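Local coordinates for oxalate biosynthetic component 1 (Burkholderia thailandensis, PDB 5IKY), which produces oxalate in quorum sensing-dependent oxalogenesis, as a bifunctional enzyme that combines serine hydrolase activity with an additional lyase activity, at residues V781-T786 / L833-S838; Q803-F808 / R1073-S1078; K930-S935 / V972-A977. All coordinates share one frame; numbering follows the deposited sequence.

In the fold
All three contacts lie in the alpha/beta-hydrolase part of the chain, and they illustrate how one fold uses different chemistry in different layers. Contacts 1 and 3 are entirely buried and hold parallel strands of one mixed sheet: both rest on main-chain hydrogen bonds between paired strands, and strand 780-782 of contact 1 and strand 929-935 of contact 3 are themselves neighbours. Contact 2, about 16 and 12 Å from them between centres, joins two helices packed against that sheet. It is apolar, mostly buried, but reaches the exposed Leu804 at its margin. Phe805 ties the layers together, touching Val782 of contact 1 and both Phe932 and Phe974 of contact 3.

Contact 1 (V781-T786 / L833-S838); sequences VVLPST and LAITHS
In the beta-alpha-beta crossover formed by strand 780-782, helix 792-813 and strand 832-836, Val781 and Val782 run parallel beside Leu833 and Ala834, followed by two loops that meet through Pro784 and His837. The main chain supplies the polar part. Ile835 N donates to Val782 O at 2.9 Å, arriving almost in line with the carbonyl (C=O...N 169°). Val782 N points at Leu833 O, although the modelled separation is doubtfully short.

On the face bearing Val781, Leu833 and Ile835, the contacts are methyl against methyl. Val781 CG2 lies 4.0 Å from Leu833 CD2, the two side chains running alongside one another, while Val781 CG1 meets Ile835 CD1 at 3.7 Å. Ile835 CG1 stands anti to its carbonyl carbon (chi1 -48°), and CD1 at the end of that branch also reaches Leu783 CD2. Helix 870-879 lines this side; helix 792-813 packs on the face of Val782 and Ala834.

Beyond Val782, Pro784 meets two partners: its CB lies 3.2 Å from Ile835 O, and its CG sits 3.5 Å from the centroid of the His837 ring in a CH-pi contact, 14° off the ring normal. Ser785 O lies in the ring plane at its edge, 3.4 Å from His837 CD2, and NE2 has a weak hydrogen bond to Thr940 OG1. Proline over one face and Ser785 O at the edge would limit the imidazole's movement; the weak bond adds little.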
ATOM      1  N   VAL A 781       1.419 -34.975 -13.780  1.00100.48           N
ATOM      2  CA  VAL A 781       2.428 -34.447 -14.689  1.00 93.15           C
ATOM      3  C   VAL A 781       2.814 -33.033 -14.268  1.00 93.24           C
ATOM      4  O   VAL A 781       1.951 -32.194 -14.028  1.00 91.14           O
ATOM      5  CB  VAL A 781       1.930 -34.438 -16.148  1.00 93.75           C
ATOM      6  CG1 VAL A 781       2.935 -33.744 -17.055  1.00 85.79           C
ATOM      7  CG2 VAL A 781       1.663 -35.858 -16.625  1.00 81.26           C
ATOM      8  N   VAL A 782       4.114 -32.772 -14.167  1.00 92.73           N
ATOM      9  CA  VAL A 782       4.582 -31.440 -13.805  1.00 92.30           C
ATOM     10  C   VAL A 782       5.168 -30.726 -15.020  1.00 92.26           C
ATOM     11  O   VAL A 782       6.195 -31.136 -15.561  1.00 93.06           O
ATOM     12  CB  VAL A 782       5.635 -31.492 -12.685  1.00 89.71           C
ATOM     13  CG1 VAL A 782       6.142 -30.089 -12.371  1.00 80.65           C
ATOM     14  CG2 VAL A 782       5.052 -32.143 -11.441  1.00 85.73           C
ATOM     15  N   LEU A 783       4.497 -29.660 -15.445  1.00 82.34           N
ATOM     16  CA  LEU A 783       4.945 -28.865 -16.582  1.00 79.30           C
ATOM     17  C   LEU A 783       6.171 -28.036 -16.211  1.00 75.35           C
ATOM     18  O   LEU A 783       6.365 -27.703 -15.042  1.00 91.37           O
ATOM     19  CB  LEU A 783       3.814 -27.958 -17.072  1.00 81.82           C
ATOM     20  CG  LEU A 783       2.581 -28.676 -17.621  1.00 80.27           C
ATOM     21  CD1 LEU A 783       1.490 -27.677 -17.963  1.00 78.44           C
ATOM     22  CD2 LEU A 783       2.945 -29.508 -18.839  1.00 71.69           C
ATOM     23  N   PRO A 784       7.009 -27.705 -17.204  1.00 73.04           N
ATOM     24  CA  PRO A 784       8.216 -26.921 -16.920  1.00 74.76           C
ATOM     25  C   PRO A 784       7.921 -25.443 -16.681  1.00 82.08           C
ATOM     26  O   PRO A 784       6.971 -24.898 -17.245  1.00 73.73           O
ATOM     27  CB  PRO A 784       9.054 -27.104 -18.186  1.00 82.02           C
ATOM     28  CG  PRO A 784       8.048 -27.315 -19.260  1.00 92.08           C
ATOM     29  CD  PRO A 784       6.932 -28.097 -18.623  1.00 95.11           C
ATOM     30  N   SER A 785       8.731 -24.807 -15.842  1.00 84.27           N
ATOM     31  CA  SER A 785       8.665 -23.364 -15.666  1.00 80.39           C
ATOM     32  C   SER A 785       9.702 -22.707 -16.568  1.00 82.24           C
ATOM     33  O   SER A 785      10.234 -23.344 -17.477  1.00 78.06           O
ATOM     34  CB  SER A 785       8.891 -22.976 -14.204  1.00 75.41           C
ATOM     35  OG  SER A 785      10.135 -23.459 -13.731  1.00 95.66           O
ATOM     36  N   THR A 786       9.992 -21.438 -16.313  1.00 77.35           N
ATOM     37  CA  THR A 786      10.920 -20.684 -17.151  1.00 77.40           C
ATOM     38  C   THR A 786      12.394 -21.118 -17.032  1.00 76.86           C
ATOM     39  O   THR A 786      13.060 -21.295 -18.053  1.00 86.33           O
ATOM     40  CB  THR A 786      10.819 -19.172 -16.854  1.00 69.36           C
ATOM     41  OG1 THR A 786       9.476 -18.731 -17.082  1.00 80.98           O
ATOM     42  CG2 THR A 786      11.763 -18.385 -17.749  1.00 63.66           C
ATOM     43  N   LEU A 833       5.477 -37.164 -12.871  1.00 97.67           N
ATOM     44  CA  LEU A 833       6.229 -36.975 -14.107  1.00105.78           C
ATOM     45  C   LEU A 833       6.615 -35.512 -14.296  1.00107.33           C
ATOM     46  O   LEU A 833       5.752 -34.643 -14.414  1.00106.84           O
ATOM     47  CB  LEU A 833       5.424 -37.460 -15.313  1.00 99.06           C
ATOM     48  CG  LEU A 833       6.091 -37.210 -16.669  1.00 96.96           C
ATOM     49  CD1 LEU A 833       7.387 -38.001 -16.786  1.00 92.72           C
ATOM     50  CD2 LEU A 833       5.147 -37.537 -17.815  1.00101.19           C
ATOM     51  N   ALA A 834       7.917 -35.247 -14.326  1.00102.68           N
ATOM     52  CA  ALA A 834       8.421 -33.889 -14.482  1.00 95.85           C
ATOM     53  C   ALA A 834       8.968 -33.659 -15.886  1.00 94.26           C
ATOM     54  O   ALA A 834       9.680 -34.504 -16.432  1.00 95.11           O
ATOM     55  CB  ALA A 834       9.491 -33.603 -13.447  1.00 81.68           C
ATOM     56  N   ILE A 835       8.638 -32.507 -16.460  1.00 81.78           N
ATOM     57  CA  ILE A 835       9.087 -32.169 -17.805  1.00 85.64           C
ATOM     58  C   ILE A 835      10.070 -31.002 -17.781  1.00 91.99           C
ATOM     59  O   ILE A 835       9.858 -30.007 -17.087  1.00 86.91           O
ATOM     60  CB  ILE A 835       7.899 -31.814 -18.722  1.00 87.03           C
ATOM     61  CG1 ILE A 835       6.797 -32.868 -18.597  1.00 86.30           C
ATOM     62  CG2 ILE A 835       8.359 -31.677 -20.168  1.00 88.12           C
ATOM     63  CD1 ILE A 835       5.572 -32.576 -19.437  1.00 89.62           C
ATOM     64  N   THR A 836      11.153 -31.139 -18.541  1.00 85.89           N
ATOM     65  CA  THR A 836      12.148 -30.085 -18.673  1.00 85.55           C
ATOM     66  C   THR A 836      12.115 -29.528 -20.092  1.00 99.23           C
ATOM     67  O   THR A 836      12.051 -30.290 -21.051  1.00105.96           O
ATOM     68  CB  THR A 836      13.564 -30.604 -18.352  1.00 89.13           C
ATOM     69  OG1 THR A 836      13.586 -31.154 -17.029  1.00 97.95           O
ATOM     70  CG2 THR A 836      14.585 -29.483 -18.447  1.00 82.93           C
ATOM     71  N   HIS A 837      12.147 -28.205 -20.225  1.00 94.80           N
ATOM     72  CA  HIS A 837      12.118 -27.574 -21.541  1.00 84.45           C
ATOM     73  C   HIS A 837      13.339 -27.927 -22.385  1.00 97.75           C
ATOM     74  O   HIS A 837      14.354 -28.394 -21.869  1.00 90.91           O
ATOM     75  CB  HIS A 837      12.023 -26.054 -21.408  1.00 78.81           C
ATOM     76  CG  HIS A 837      10.621 -25.528 -21.439  1.00 91.77           C
ATOM     77  ND1 HIS A 837       9.732 -25.838 -22.445  1.00 90.64           N
ATOM     78  CD2 HIS A 837       9.963 -24.694 -20.599  1.00 70.22           C
ATOM     79  CE1 HIS A 837       8.583 -25.228 -22.217  1.00 89.69           C
ATOM     80  NE2 HIS A 837       8.697 -24.527 -21.104  1.00 85.14           N
ATOM     81  N   SER A 838      13.227 -27.704 -23.690  1.00 99.89           N
ATOM     82  CA  SER A 838      14.363 -27.850 -24.588  1.00 89.28           C
ATOM     83  C   SER A 838      15.323 -26.681 -24.390  1.00 92.09           C
ATOM     84  O   SER A 838      14.894 -25.540 -24.212  1.00 89.85           O
ATOM     85  CB  SER A 838      13.900 -27.923 -26.044  1.00 88.21           C
ATOM     86  OG  SER A 838      15.003 -27.882 -26.931  1.00107.13           O
TER

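Contact 2 (Q803-F808 / R1073-S1078); sequences QLFHGF and RYLAAS
Two phenylalanine rings of helix 792-813 receive the two methyl groups of a single leucine, Leu1075. The Phe808 ring takes Leu1075 CD2 over the centre of one face: the methyl carbon is 3.6 Å from the ring centroid and only 4° off the normal, a nearly ideal CH-pi contact. At the edge of that ring, near its plane, Ser1078 OG approaches CZ to 4.1 Å. The Phe805 ring has Leu1075 CD1 above one face, 4.0 Å from the plane and displaced toward the rim, closest to Phe805 CD1.

Leu1075 thus acts as a wedge. Its CG stands anti to the carbonyl carbon (chi1 -63°), and from there the fork divides, CD2 going to Phe808 and CD1 to the groove bounded by Phe805, Phe808 CB and Leu804 O, the last at 3.9 Å. Phe808 has its own CG anti to the backbone N (chi1 174°), beside its carbonyl carbon, and the ring beyond lies under Leu1075 CD2; ring carbon CE1 comes within 3.7 Å of Leu1075 O. The contact is one of dispersion and shape, a branched side chain fitted among aromatic planes.

Helix 1071-1076 ends here, the chain leaving helical geometry at Ala1077. Phe805 also stacks on Phe932 of strand 929-935, and both Phe805 and Leu1075 touch Phe974 of strand 969-976, which seats the two helices on the same side of the central sheet.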
ATOM      1  N   GLN A 803      10.363 -32.501  -6.902  1.00101.20           N
ATOM      2  CA  GLN A 803      10.434 -33.063  -5.561  1.00 99.89           C
ATOM      3  C   GLN A 803       9.534 -32.292  -4.606  1.00 90.22           C
ATOM      4  O   GLN A 803       8.874 -32.882  -3.750  1.00 94.23           O
ATOM      5  CB  GLN A 803      11.874 -33.059  -5.046  1.00104.16           C
ATOM      6  CG  GLN A 803      12.032 -33.676  -3.666  1.00113.84           C
ATOM      7  CD  GLN A 803      13.468 -33.667  -3.184  1.00129.15           C
ATOM      8  OE1 GLN A 803      14.353 -34.238  -3.823  1.00137.36           O
ATOM      9  NE2 GLN A 803      13.708 -33.017  -2.052  1.00132.98           N
ATOM     10  N   LEU A 804       9.511 -30.972  -4.760  1.00 91.31           N
ATOM     11  CA  LEU A 804       8.644 -30.126  -3.950  1.00100.97           C
ATOM     12  C   LEU A 804       7.173 -30.484  -4.152  1.00101.25           C
ATOM     13  O   LEU A 804       6.406 -30.564  -3.191  1.00 97.19           O
ATOM     14  CB  LEU A 804       8.875 -28.647  -4.279  1.00 94.53           C
ATOM     15  CG  LEU A 804      10.017 -27.952  -3.530  1.00 87.99           C
ATOM     16  CD1 LEU A 804      10.368 -26.619  -4.180  1.00 89.71           C
ATOM     17  CD2 LEU A 804       9.649 -27.757  -2.067  1.00 75.68           C
ATOM     18  N   PHE A 805       6.793 -30.707  -5.408  1.00 98.09           N
ATOM     19  CA  PHE A 805       5.413 -31.045  -5.758  1.00105.45           C
ATOM     20  C   PHE A 805       5.008 -32.428  -5.284  1.00113.06           C
ATOM     21  O   PHE A 805       3.838 -32.671  -4.978  1.00117.00           O
ATOM     22  CB  PHE A 805       5.200 -30.952  -7.271  1.00 88.79           C
ATOM     23  CG  PHE A 805       4.733 -29.607  -7.735  1.00 91.89           C
ATOM     24  CD1 PHE A 805       3.480 -29.135  -7.373  1.00100.66           C
ATOM     25  CD2 PHE A 805       5.530 -28.824  -8.551  1.00 84.58           C
ATOM     26  CE1 PHE A 805       3.041 -27.905  -7.802  1.00 79.79           C
ATOM     27  CE2 PHE A 805       5.095 -27.590  -8.982  1.00 78.94           C
ATOM     28  CZ  PHE A 805       3.849 -27.131  -8.606  1.00 79.24           C
ATOM     29  N   HIS A 806       5.975 -33.338  -5.236  1.00103.33           N
ATOM     30  CA  HIS A 806       5.704 -34.711  -4.829  1.00112.79           C
ATOM     31  C   HIS A 806       5.706 -34.875  -3.321  1.00110.41           C
ATOM     32  O   HIS A 806       5.035 -35.751  -2.786  1.00118.28           O
ATOM     33  CB  HIS A 806       6.728 -35.659  -5.457  1.00107.91           C
ATOM     34  CG  HIS A 806       6.768 -37.015  -4.827  1.00112.47           C
ATOM     35  ND1 HIS A 806       5.929 -38.033  -5.218  1.00118.23           N
ATOM     36  CD2 HIS A 806       7.600 -37.546  -3.901  1.00106.73           C
ATOM     37  CE1 HIS A 806       6.195 -39.118  -4.510  1.00102.31           C
ATOM     38  NE2 HIS A 806       7.204 -38.847  -3.704  1.00108.44           N
ATOM     39  N   GLY A 807       6.458 -34.022  -2.640  1.00102.59           N
ATOM     40  CA  GLY A 807       6.441 -34.006  -1.194  1.00 99.94           C
ATOM     41  C   GLY A 807       5.167 -33.335  -0.725  1.00109.04           C
ATOM     42  O   GLY A 807       4.657 -33.602   0.363  1.00115.17           O
ATOM     43  N   PHE A 808       4.648 -32.458  -1.577  1.00106.99           N
ATOM     44  CA  PHE A 808       3.423 -31.724  -1.296  1.00105.05           C
ATOM     45  C   PHE A 808       2.186 -32.621  -1.366  1.00 98.05           C
ATOM     46  O   PHE A 808       1.356 -32.619  -0.456  1.00106.62           O
ATOM     47  CB  PHE A 808       3.293 -30.554  -2.275  1.00 97.26           C
ATOM     48  CG  PHE A 808       1.999 -29.807  -2.165  1.00 94.82           C
ATOM     49  CD1 PHE A 808       1.738 -29.000  -1.070  1.00101.93           C
ATOM     50  CD2 PHE A 808       1.050 -29.899  -3.167  1.00 93.47           C
ATOM     51  CE1 PHE A 808       0.548 -28.307  -0.975  1.00 96.36           C
ATOM     52  CE2 PHE A 808      -0.136 -29.209  -3.077  1.00 93.29           C
ATOM     53  CZ  PHE A 808      -0.390 -28.413  -1.980  1.00 91.87           C
ATOM     54  N   ARG A1073       7.041 -21.416  -1.201  1.00 89.22           N
ATOM     55  CA  ARG A1073       6.112 -20.640  -0.379  1.00 78.51           C
ATOM     56  C   ARG A1073       4.672 -20.801  -0.849  1.00 79.89           C
ATOM     57  O   ARG A1073       3.743 -20.760  -0.043  1.00 89.39           O
ATOM     58  CB  ARG A1073       6.484 -19.157  -0.381  1.00 79.83           C
ATOM     59  CG  ARG A1073       7.808 -18.826   0.283  1.00 84.24           C
ATOM     60  CD  ARG A1073       7.992 -17.319   0.391  1.00 82.54           C
ATOM     61  NE  ARG A1073       9.398 -16.937   0.467  1.00 87.56           N
ATOM     62  CZ  ARG A1073      10.111 -16.923   1.588  1.00100.22           C
ATOM     63  NH1 ARG A1073       9.553 -17.281   2.736  1.00 98.77           N
ATOM     64  NH2 ARG A1073      11.386 -16.557   1.560  1.00 98.21           N
ATOM     65  N   TYR A1074       4.491 -20.976  -2.154  1.00 78.44           N
ATOM     66  CA  TYR A1074       3.162 -21.190  -2.716  1.00 79.78           C
ATOM     67  C   TYR A1074       2.540 -22.460  -2.152  1.00 74.70           C
ATOM     68  O   TYR A1074       1.345 -22.501  -1.857  1.00 72.55           O
ATOM     69  CB  TYR A1074       3.220 -21.271  -4.241  1.00 80.41           C
ATOM     70  CG  TYR A1074       2.860 -19.981  -4.938  1.00 71.91           C
ATOM     71  CD1 TYR A1074       1.543 -19.540  -4.984  1.00 81.87           C
ATOM     72  CD2 TYR A1074       3.832 -19.209  -5.562  1.00 60.12           C
ATOM     73  CE1 TYR A1074       1.204 -18.362  -5.622  1.00 74.37           C
ATOM     74  CE2 TYR A1074       3.502 -18.029  -6.206  1.00 71.49           C
ATOM     75  CZ  TYR A1074       2.185 -17.611  -6.232  1.00 77.02           C
ATOM     76  OH  TYR A1074       1.849 -16.437  -6.868  1.00 71.38           O
ATOM     77  N   LEU A1075       3.364 -23.490  -2.000  1.00 69.80           N
ATOM     78  CA  LEU A1075       2.904 -24.770  -1.481  1.00 74.82           C
ATOM     79  C   LEU A1075       2.937 -24.804   0.044  1.00 73.32           C
ATOM     80  O   LEU A1075       2.070 -25.404   0.678  1.00 78.16           O
ATOM     81  CB  LEU A1075       3.751 -25.909  -2.050  1.00 77.28           C
ATOM     82  CG  LEU A1075       3.686 -26.090  -3.567  1.00 86.12           C
ATOM     83  CD1 LEU A1075       4.646 -27.180  -4.019  1.00 92.79           C
ATOM     84  CD2 LEU A1075       2.264 -26.403  -4.010  1.00 82.03           C
ATOM     85  N   ALA A1076       3.940 -24.155   0.630  1.00 78.84           N
ATOM     86  CA  ALA A1076       4.101 -24.144   2.080  1.00 76.41           C
ATOM     87  C   ALA A1076       2.956 -23.406   2.763  1.00 88.73           C
ATOM     88  O   ALA A1076       2.368 -23.906   3.722  1.00104.88           O
ATOM     89  CB  ALA A1076       5.434 -23.516   2.465  1.00 62.78           C
ATOM     90  N   ALA A1077       2.639 -22.217   2.258  1.00 83.36           N
ATOM     91  CA  ALA A1077       1.597 -21.385   2.850  1.00 80.20           C
ATOM     92  C   ALA A1077       0.202 -21.803   2.389  1.00 82.68           C
ATOM     93  O   ALA A1077      -0.785 -21.135   2.694  1.00 78.26           O
ATOM     94  CB  ALA A1077       1.846 -19.917   2.522  1.00 71.05           C
ATOM     95  N   SER A1078       0.127 -22.909   1.654  1.00 84.31           N
ATOM     96  CA  SER A1078      -1.149 -23.419   1.167  1.00 87.03           C
ATOM     97  C   SER A1078      -2.084 -23.771   2.321  1.00 98.44           C
ATOM     98  O   SER A1078      -1.698 -24.485   3.249  1.00104.96           O
ATOM     99  CB  SER A1078      -0.935 -24.641   0.272  1.00 95.50           C
ATOM    100  OG  SER A1078      -2.170 -25.139  -0.216  1.00112.41           O
TER

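Contact 3 (K930-S935 / V972-A977); sequences KCFAHS and VSFGSA
Main-chain groups of Cys931 and Ala933 bond with those of Val972 and Phe974, the parallel register pairing Phe932 with Val972 and Ala933 with Ser973. Val972 N gives to Cys931 O at 3.0 Å, nearly straight; Ala933 N gives to Val972 O at 2.8 Å; and Phe974 N gives to Ala933 O, again at 2.8 Å. The opposite edges are satisfied too: Phe932 bonds to Val781 of strand 780-782 and to Leu783 just beyond it, and Ser973 to Val990 of the next strand.

At Phe974 O a side chain takes over. His934 has CG anti to the backbone N (chi1 171°), and the turn of the ring about the next bond presents ND1, which donates to that oxygen at 2.9 Å. Gly975, at positive phi, then turns the chain, and the register slips by one residue in a beta bulge. After it Ala977 N reaches Ser935 O at 3.0 Å, from above the carbonyl plane.

Ser935 ends strand 929-935 and leads into helix 937-955 with strained backbone angles (phi 57°, psi -114°), consistent with the nucleophile elbow of alpha/beta hydrolases; its OG is bonded to His1069 NE2. On the face that carries Ala933, Ser973 OG donates to Ser976 OG at 2.7 Å, and that hydroxyl is also hydrogen-bonded to Asp991 OD1. Beside the main-chain bonds, Phe932 and Val972 lie side by side, Phe932 CD1 3.9 Å from Val972 CB, with the valine carbon at the ring edge.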
ATOM      1  N   LYS A 930      -3.900 -34.976 -14.901  1.00 98.31           N
ATOM      2  CA  LYS A 930      -3.738 -33.956 -13.874  1.00 95.16           C
ATOM      3  C   LYS A 930      -2.351 -33.328 -13.947  1.00102.72           C
ATOM      4  O   LYS A 930      -1.341 -34.008 -13.760  1.00 99.79           O
ATOM      5  CB  LYS A 930      -3.984 -34.553 -12.487  1.00101.16           C
ATOM      6  CG  LYS A 930      -5.408 -35.042 -12.276  1.00107.72           C
ATOM      7  CD  LYS A 930      -5.521 -35.914 -11.037  1.00109.99           C
ATOM      8  CE  LYS A 930      -4.729 -37.201 -11.199  1.00103.36           C
ATOM      9  NZ  LYS A 930      -4.901 -38.116 -10.036  1.00114.54           N
ATOM     10  N   CYS A 931      -2.311 -32.027 -14.220  1.00106.44           N
ATOM     11  CA  CYS A 931      -1.048 -31.323 -14.408  1.00 93.42           C
ATOM     12  C   CYS A 931      -0.827 -30.215 -13.384  1.00 86.26           C
ATOM     13  O   CYS A 931      -1.758 -29.502 -13.012  1.00 83.12           O
ATOM     14  CB  CYS A 931      -0.974 -30.728 -15.818  1.00 84.20           C
ATOM     15  SG  CYS A 931      -1.214 -31.917 -17.156  1.00114.54           S
ATOM     16  N   PHE A 932       0.416 -30.084 -12.933  1.00 88.84           N
ATOM     17  CA  PHE A 932       0.818 -28.969 -12.087  1.00 76.65           C
ATOM     18  C   PHE A 932       1.521 -27.915 -12.932  1.00 80.99           C
ATOM     19  O   PHE A 932       2.287 -28.246 -13.840  1.00 85.63           O
ATOM     20  CB  PHE A 932       1.734 -29.441 -10.956  1.00 82.45           C
ATOM     21  CG  PHE A 932       1.000 -30.018  -9.781  1.00 97.26           C
ATOM     22  CD1 PHE A 932      -0.126 -29.389  -9.274  1.00 89.38           C
ATOM     23  CD2 PHE A 932       1.430 -31.195  -9.189  1.00 91.25           C
ATOM     24  CE1 PHE A 932      -0.804 -29.919  -8.191  1.00 97.24           C
ATOM     25  CE2 PHE A 932       0.755 -31.730  -8.107  1.00 84.53           C
ATOM     26  CZ  PHE A 932      -0.363 -31.092  -7.607  1.00 93.20           C
ATOM     27  N   ALA A 933       1.255 -26.649 -12.636  1.00 72.47           N
ATOM     28  CA  ALA A 933       1.869 -25.552 -13.373  1.00 67.82           C
ATOM     29  C   ALA A 933       2.423 -24.495 -12.430  1.00 63.98           C
ATOM     30  O   ALA A 933       1.830 -24.200 -11.392  1.00 71.38           O
ATOM     31  CB  ALA A 933       0.866 -24.930 -14.336  1.00 64.17           C
ATOM     32  N   HIS A 934       3.568 -23.933 -12.800  1.00 69.68           N
ATOM     33  CA  HIS A 934       4.158 -22.826 -12.058  1.00 69.58           C
ATOM     34  C   HIS A 934       4.796 -21.825 -13.012  1.00 73.91           C
ATOM     35  O   HIS A 934       5.359 -22.211 -14.039  1.00 60.80           O
ATOM     36  CB  HIS A 934       5.197 -23.332 -11.056  1.00 72.32           C
ATOM     37  CG  HIS A 934       6.001 -22.239 -10.422  1.00 79.12           C
ATOM     38  ND1 HIS A 934       5.444 -21.298  -9.582  1.00 72.71           N
ATOM     39  CD2 HIS A 934       7.316 -21.932 -10.513  1.00 73.86           C
ATOM     40  CE1 HIS A 934       6.384 -20.460  -9.180  1.00 67.78           C
ATOM     41  NE2 HIS A 934       7.528 -20.823  -9.730  1.00 71.28           N
ATOM     42  N   SER A 935       4.699 -20.544 -12.662  1.00 65.20           N
ATOM     43  CA  SER A 935       5.285 -19.463 -13.451  1.00 74.04           C
ATOM     44  C   SER A 935       4.764 -19.469 -14.888  1.00 71.30           C
ATOM     45  O   SER A 935       3.579 -19.235 -15.128  1.00 62.51           O
ATOM     46  CB  SER A 935       6.815 -19.561 -13.440  1.00 60.84           C
ATOM     47  OG  SER A 935       7.405 -18.461 -14.109  1.00 82.76           O
ATOM     48  N   VAL A 972      -3.725 -27.324 -12.311  1.00 82.70           N
ATOM     49  CA  VAL A 972      -3.564 -26.548 -11.088  1.00 81.68           C
ATOM     50  C   VAL A 972      -2.312 -25.685 -11.203  1.00 80.13           C
ATOM     51  O   VAL A 972      -1.194 -26.199 -11.250  1.00 81.04           O
ATOM     52  CB  VAL A 972      -3.461 -27.446  -9.842  1.00 87.75           C
ATOM     53  CG1 VAL A 972      -3.258 -26.595  -8.597  1.00 70.46           C
ATOM     54  CG2 VAL A 972      -4.701 -28.318  -9.708  1.00 81.83           C
ATOM     55  N   SER A 973      -2.505 -24.372 -11.252  1.00 77.56           N
ATOM     56  CA  SER A 973      -1.400 -23.449 -11.479  1.00 77.01           C
ATOM     57  C   SER A 973      -1.093 -22.606 -10.245  1.00 72.03           C
ATOM     58  O   SER A 973      -1.963 -21.913  -9.719  1.00 76.72           O
ATOM     59  CB  SER A 973      -1.711 -22.537 -12.672  1.00 77.61           C
ATOM     60  OG  SER A 973      -0.625 -21.673 -12.960  1.00 74.70           O
ATOM     61  N   PHE A 974       0.153 -22.675  -9.786  1.00 68.13           N
ATOM     62  CA  PHE A 974       0.620 -21.828  -8.695  1.00 68.87           C
ATOM     63  C   PHE A 974       1.499 -20.713  -9.246  1.00 77.63           C
ATOM     64  O   PHE A 974       2.567 -20.967  -9.804  1.00 76.10           O
ATOM     65  CB  PHE A 974       1.387 -22.646  -7.655  1.00 81.00           C
ATOM     66  CG  PHE A 974       0.530 -23.615  -6.893  1.00 84.14           C
ATOM     67  CD1 PHE A 974       0.387 -24.926  -7.325  1.00 66.65           C
ATOM     68  CD2 PHE A 974      -0.136 -23.217  -5.746  1.00 80.56           C
ATOM     69  CE1 PHE A 974      -0.403 -25.819  -6.626  1.00 73.22           C
ATOM     70  CE2 PHE A 974      -0.928 -24.104  -5.042  1.00 85.16           C
ATOM     71  CZ  PHE A 974      -1.062 -25.407  -5.482  1.00 79.74           C
ATOM     72  N   GLY A 975       1.040 -19.476  -9.088  1.00 76.86           N
ATOM     73  CA  GLY A 975       1.745 -18.332  -9.631  1.00 66.25           C
ATOM     74  C   GLY A 975       1.678 -18.311 -11.145  1.00 69.75           C
ATOM     75  O   GLY A 975       2.684 -18.523 -11.823  1.00 70.43           O
ATOM     76  N   SER A 976       0.487 -18.061 -11.679  1.00 64.73           N
ATOM     77  CA  SER A 976       0.304 -17.970 -13.122  1.00 61.61           C
ATOM     78  C   SER A 976       0.925 -16.686 -13.662  1.00 59.78           C
ATOM     79  O   SER A 976       0.458 -15.587 -13.365  1.00 65.24           O
ATOM     80  CB  SER A 976      -1.180 -18.036 -13.483  1.00 62.69           C
ATOM     81  OG  SER A 976      -1.755 -19.249 -13.036  1.00 68.60           O
ATOM     82  N   ALA A 977       1.981 -16.836 -14.454  1.00 59.20           N
ATOM     83  CA  ALA A 977       2.728 -15.695 -14.971  1.00 65.31           C
ATOM     84  C   ALA A 977       2.269 -15.304 -16.373  1.00 64.03           C
ATOM     85  O   ALA A 977       2.912 -14.501 -17.049  1.00 67.54           O
ATOM     86  CB  ALA A 977       4.217 -16.001 -14.970  1.00 53.61           C
TER